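Local coordinates for putative CRISPR-associated endoribonuclease-like protein Cas6nc (Pyrococcus horikoshii, PDB 3QJL), which binds CRISPR RNA and belongs to the Cas6 family of RNA-processing proteins in prokaryotic antiviral defence, though its own endoribonuclease activity is only putative, at residues A[34-39]-A[91-96]. Residues are numbered along the deposited sequence; the frame is centred on the assembly and turned at random.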
ATOM      1  N   GLU A  34     -11.735  30.493  -1.171  1.00 58.01           N
ATOM      2  CA  GLU A  34     -12.454  31.543  -0.463  1.00 55.18           C
ATOM      3  C   GLU A  34     -11.486  32.542   0.166  1.00 61.95           C
ATOM      4  O   GLU A  34     -11.632  33.759  -0.001  1.00 57.75           O
ATOM      5  CB  GLU A  34     -13.318  30.891   0.615  1.00 55.91           C
ATOM      6  CG  GLU A  34     -13.955  31.814   1.616  1.00 66.39           C
ATOM      7  CD  GLU A  34     -14.770  31.044   2.652  1.00 88.96           C
ATOM      8  OE1 GLU A  34     -15.831  31.562   3.070  1.00105.26           O
ATOM      9  OE2 GLU A  34     -14.354  29.925   3.049  1.00 70.29           O
ATOM     10  N   LYS A  35     -10.495  32.018   0.885  1.00 57.68           N
ATOM     11  CA  LYS A  35      -9.504  32.854   1.540  1.00 49.39           C
ATOM     12  C   LYS A  35      -8.694  33.698   0.556  1.00 53.75           C
ATOM     13  O   LYS A  35      -8.544  34.895   0.759  1.00 62.04           O
ATOM     14  CB  LYS A  35      -8.594  32.016   2.422  1.00 44.56           C
ATOM     15  CG  LYS A  35      -9.328  31.352   3.559  1.00 49.30           C
ATOM     16  CD  LYS A  35      -8.380  30.608   4.473  1.00 53.24           C
ATOM     17  CE  LYS A  35      -9.134  29.718   5.438  1.00 56.66           C
ATOM     18  NZ  LYS A  35     -10.264  30.429   6.104  1.00 59.20           N
ATOM     19  N   VAL A  36      -8.179  33.091  -0.506  1.00 51.92           N
ATOM     20  CA  VAL A  36      -7.455  33.847  -1.525  1.00 51.56           C
ATOM     21  C   VAL A  36      -8.381  34.839  -2.219  1.00 58.14           C
ATOM     22  O   VAL A  36      -7.980  35.943  -2.579  1.00 61.08           O
ATOM     23  CB  VAL A  36      -6.843  32.930  -2.602  1.00 53.12           C
ATOM     24  CG1 VAL A  36      -6.145  33.752  -3.684  1.00 48.75           C
ATOM     25  CG2 VAL A  36      -5.882  31.945  -1.971  1.00 53.84           C
ATOM     26  N   ASN A  37      -9.630  34.451  -2.412  1.00 58.57           N
ATOM     27  CA  ASN A  37     -10.536  35.312  -3.147  1.00 58.23           C
ATOM     28  C   ASN A  37     -10.775  36.640  -2.423  1.00 63.63           C
ATOM     29  O   ASN A  37     -11.018  37.666  -3.059  1.00 66.83           O
ATOM     30  CB  ASN A  37     -11.844  34.594  -3.435  1.00 53.74           C
ATOM     31  CG  ASN A  37     -12.736  35.379  -4.350  1.00 58.62           C
ATOM     32  OD1 ASN A  37     -12.410  35.602  -5.523  1.00 57.60           O
ATOM     33  ND2 ASN A  37     -13.878  35.806  -3.826  1.00 59.84           N
ATOM     34  N   SER A  38     -10.683  36.619  -1.096  1.00 58.94           N
ATOM     35  CA  SER A  38     -10.846  37.824  -0.292  1.00 56.80           C
ATOM     36  C   SER A  38      -9.757  38.860  -0.598  1.00 65.42           C
ATOM     37  O   SER A  38      -9.999  40.069  -0.574  1.00 61.06           O
ATOM     38  CB  SER A  38     -10.816  37.474   1.196  1.00 57.38           C
ATOM     39  OG  SER A  38     -11.929  36.689   1.574  1.00 55.05           O
ATOM     40  N   ILE A  39      -8.554  38.368  -0.882  1.00 64.45           N
ATOM     41  CA  ILE A  39      -7.397  39.215  -1.143  1.00 60.39           C
ATOM     42  C   ILE A  39      -7.127  39.368  -2.644  1.00 64.11           C
ATOM     43  O   ILE A  39      -7.144  40.472  -3.167  1.00 65.69           O
ATOM     44  CB  ILE A  39      -6.139  38.679  -0.439  1.00 62.89           C
ATOM     45  CG1 ILE A  39      -6.464  38.263   0.992  1.00 62.99           C
ATOM     46  CG2 ILE A  39      -5.062  39.721  -0.422  1.00 65.66           C
ATOM     47  CD1 ILE A  39      -7.250  39.294   1.743  1.00 56.37           C
ATOM     48  N   ILE A  91       1.707  31.186  -5.037  1.00 46.53           N
ATOM     49  CA  ILE A  91       2.178  30.798  -3.716  1.00 44.58           C
ATOM     50  C   ILE A  91       2.072  31.952  -2.724  1.00 52.00           C
ATOM     51  O   ILE A  91       1.518  31.806  -1.629  1.00 48.25           O
ATOM     52  CB  ILE A  91       3.623  30.331  -3.767  1.00 47.59           C
ATOM     53  CG1 ILE A  91       3.763  29.114  -4.699  1.00 59.29           C
ATOM     54  CG2 ILE A  91       4.086  29.978  -2.385  1.00 50.52           C
ATOM     55  CD1 ILE A  91       2.776  27.944  -4.401  1.00 47.10           C
ATOM     56  N   ARG A  92       2.609  33.101  -3.140  1.00 61.28           N
ATOM     57  CA  ARG A  92       2.629  34.344  -2.373  1.00 49.14           C
ATOM     58  C   ARG A  92       1.233  34.658  -1.861  1.00 47.83           C
ATOM     59  O   ARG A  92       1.019  34.802  -0.664  1.00 46.55           O
ATOM     60  CB  ARG A  92       3.109  35.461  -3.299  1.00 57.89           C
ATOM     61  CG  ARG A  92       3.940  36.561  -2.662  1.00 63.33           C
ATOM     62  CD  ARG A  92       3.085  37.791  -2.399  1.00 68.99           C
ATOM     63  NE  ARG A  92       1.795  37.674  -3.070  1.00 74.31           N
ATOM     64  CZ  ARG A  92       1.486  38.285  -4.210  1.00 78.05           C
ATOM     65  NH1 ARG A  92       2.386  39.083  -4.790  1.00 73.26           N
ATOM     66  NH2 ARG A  92       0.275  38.103  -4.756  1.00 64.87           N
ATOM     67  N   ALA A  93       0.279  34.724  -2.781  1.00 49.22           N
ATOM     68  CA  ALA A  93      -1.117  34.996  -2.448  1.00 48.07           C
ATOM     69  C   ALA A  93      -1.759  33.967  -1.518  1.00 48.88           C
ATOM     70  O   ALA A  93      -2.653  34.296  -0.750  1.00 48.91           O
ATOM     71  CB  ALA A  93      -1.933  35.125  -3.711  1.00 50.48           C
ATOM     72  N   ILE A  94      -1.328  32.716  -1.591  1.00 50.12           N
ATOM     73  CA  ILE A  94      -1.930  31.707  -0.729  1.00 50.13           C
ATOM     74  C   ILE A  94      -1.442  31.888   0.704  1.00 48.23           C
ATOM     75  O   ILE A  94      -2.230  31.863   1.654  1.00 49.26           O
ATOM     76  CB  ILE A  94      -1.673  30.272  -1.246  1.00 46.60           C
ATOM     77  CG1 ILE A  94      -2.470  30.033  -2.527  1.00 48.27           C
ATOM     78  CG2 ILE A  94      -2.050  29.234  -0.192  1.00 40.28           C
ATOM     79  CD1 ILE A  94      -2.138  28.721  -3.234  1.00 44.47           C
ATOM     80  N   ALA A  95      -0.137  32.079   0.852  1.00 45.79           N
ATOM     81  CA  ALA A  95       0.448  32.348   2.160  1.00 52.80           C
ATOM     82  C   ALA A  95      -0.290  33.484   2.889  1.00 56.46           C
ATOM     83  O   ALA A  95      -0.693  33.331   4.042  1.00 55.23           O
ATOM     84  CB  ALA A  95       1.922  32.678   2.009  1.00 48.32           C
ATOM     85  N   GLU A  96      -0.477  34.612   2.205  1.00 52.53           N
ATOM     86  CA  GLU A  96      -1.157  35.763   2.788  1.00 54.02           C
ATOM     87  C   GLU A  96      -2.592  35.436   3.203  1.00 58.91           C
ATOM     88  O   GLU A  96      -2.974  35.626   4.366  1.00 57.16           O
ATOM     89  CB  GLU A  96      -1.153  36.938   1.809  1.00 54.77           C
ATOM     90  CG  GLU A  96      -1.225  38.292   2.500  1.00 57.65           C
ATOM     91  CD  GLU A  96      -1.219  39.468   1.529  1.00 65.51           C
ATOM     92  OE1 GLU A  96      -1.904  40.477   1.817  1.00 64.80           O
ATOM     93  OE2 GLU A  96      -0.527  39.393   0.486  1.00 66.11           O
TER
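V36 reaches from helix 25-39 onto the flank of helix 88-100, where its CG2 methyl lies 4.0 Å from CG1 of I94. CG2 is also 4.1 Å from the CA of I94, so the methyl rests on the root of that side chain as well as on its first methylene. The isoleucine's side chain sets off away from the segment 34-39 and also touches I83 of the sheet; a long, branched residue suits a place between helix and sheet. The second methyl of V36, CG1, stands anti to the backbone N (chi1 178°) and approaches CB of A93 at 4.4 Å. The two branches of the valine are divided between neighbouring residues, CG2 over I94 and CG1 facing A93. The close approach of V36 CA and I94 CA, 6.0 Å, is consistent with a methyl-only side chain at A93 and with I94 turning its side chain away.

Both helices belong to the N-terminal ferredoxin-like, RAMP-type domain of the Cas6 family, in which two helices pack against an antiparallel sheet. Here the two short segments pass almost at right angles, 102° between their directions, with axes 8.8 Å apart, consistent with a small patch of contact, whose V36, A93 and I94 are buried. I43 of helix 41-47 touches both V36 and A93, and A97 adds a further small side chain against V36.

At the partly exposed margin the contact changes from apolar to mixed. CG2 of I39 meets OE1 of E96 at 3.9 Å, a van der Waals approach, the two side chains lying roughly perpendicular. The glutamate's extended chain (chi2 180°) carries its carboxylate up to the isoleucine while leaving OE1 in a long, weak ion pair with K100. Such a position suits a charged residue, whose carboxylate need not be buried.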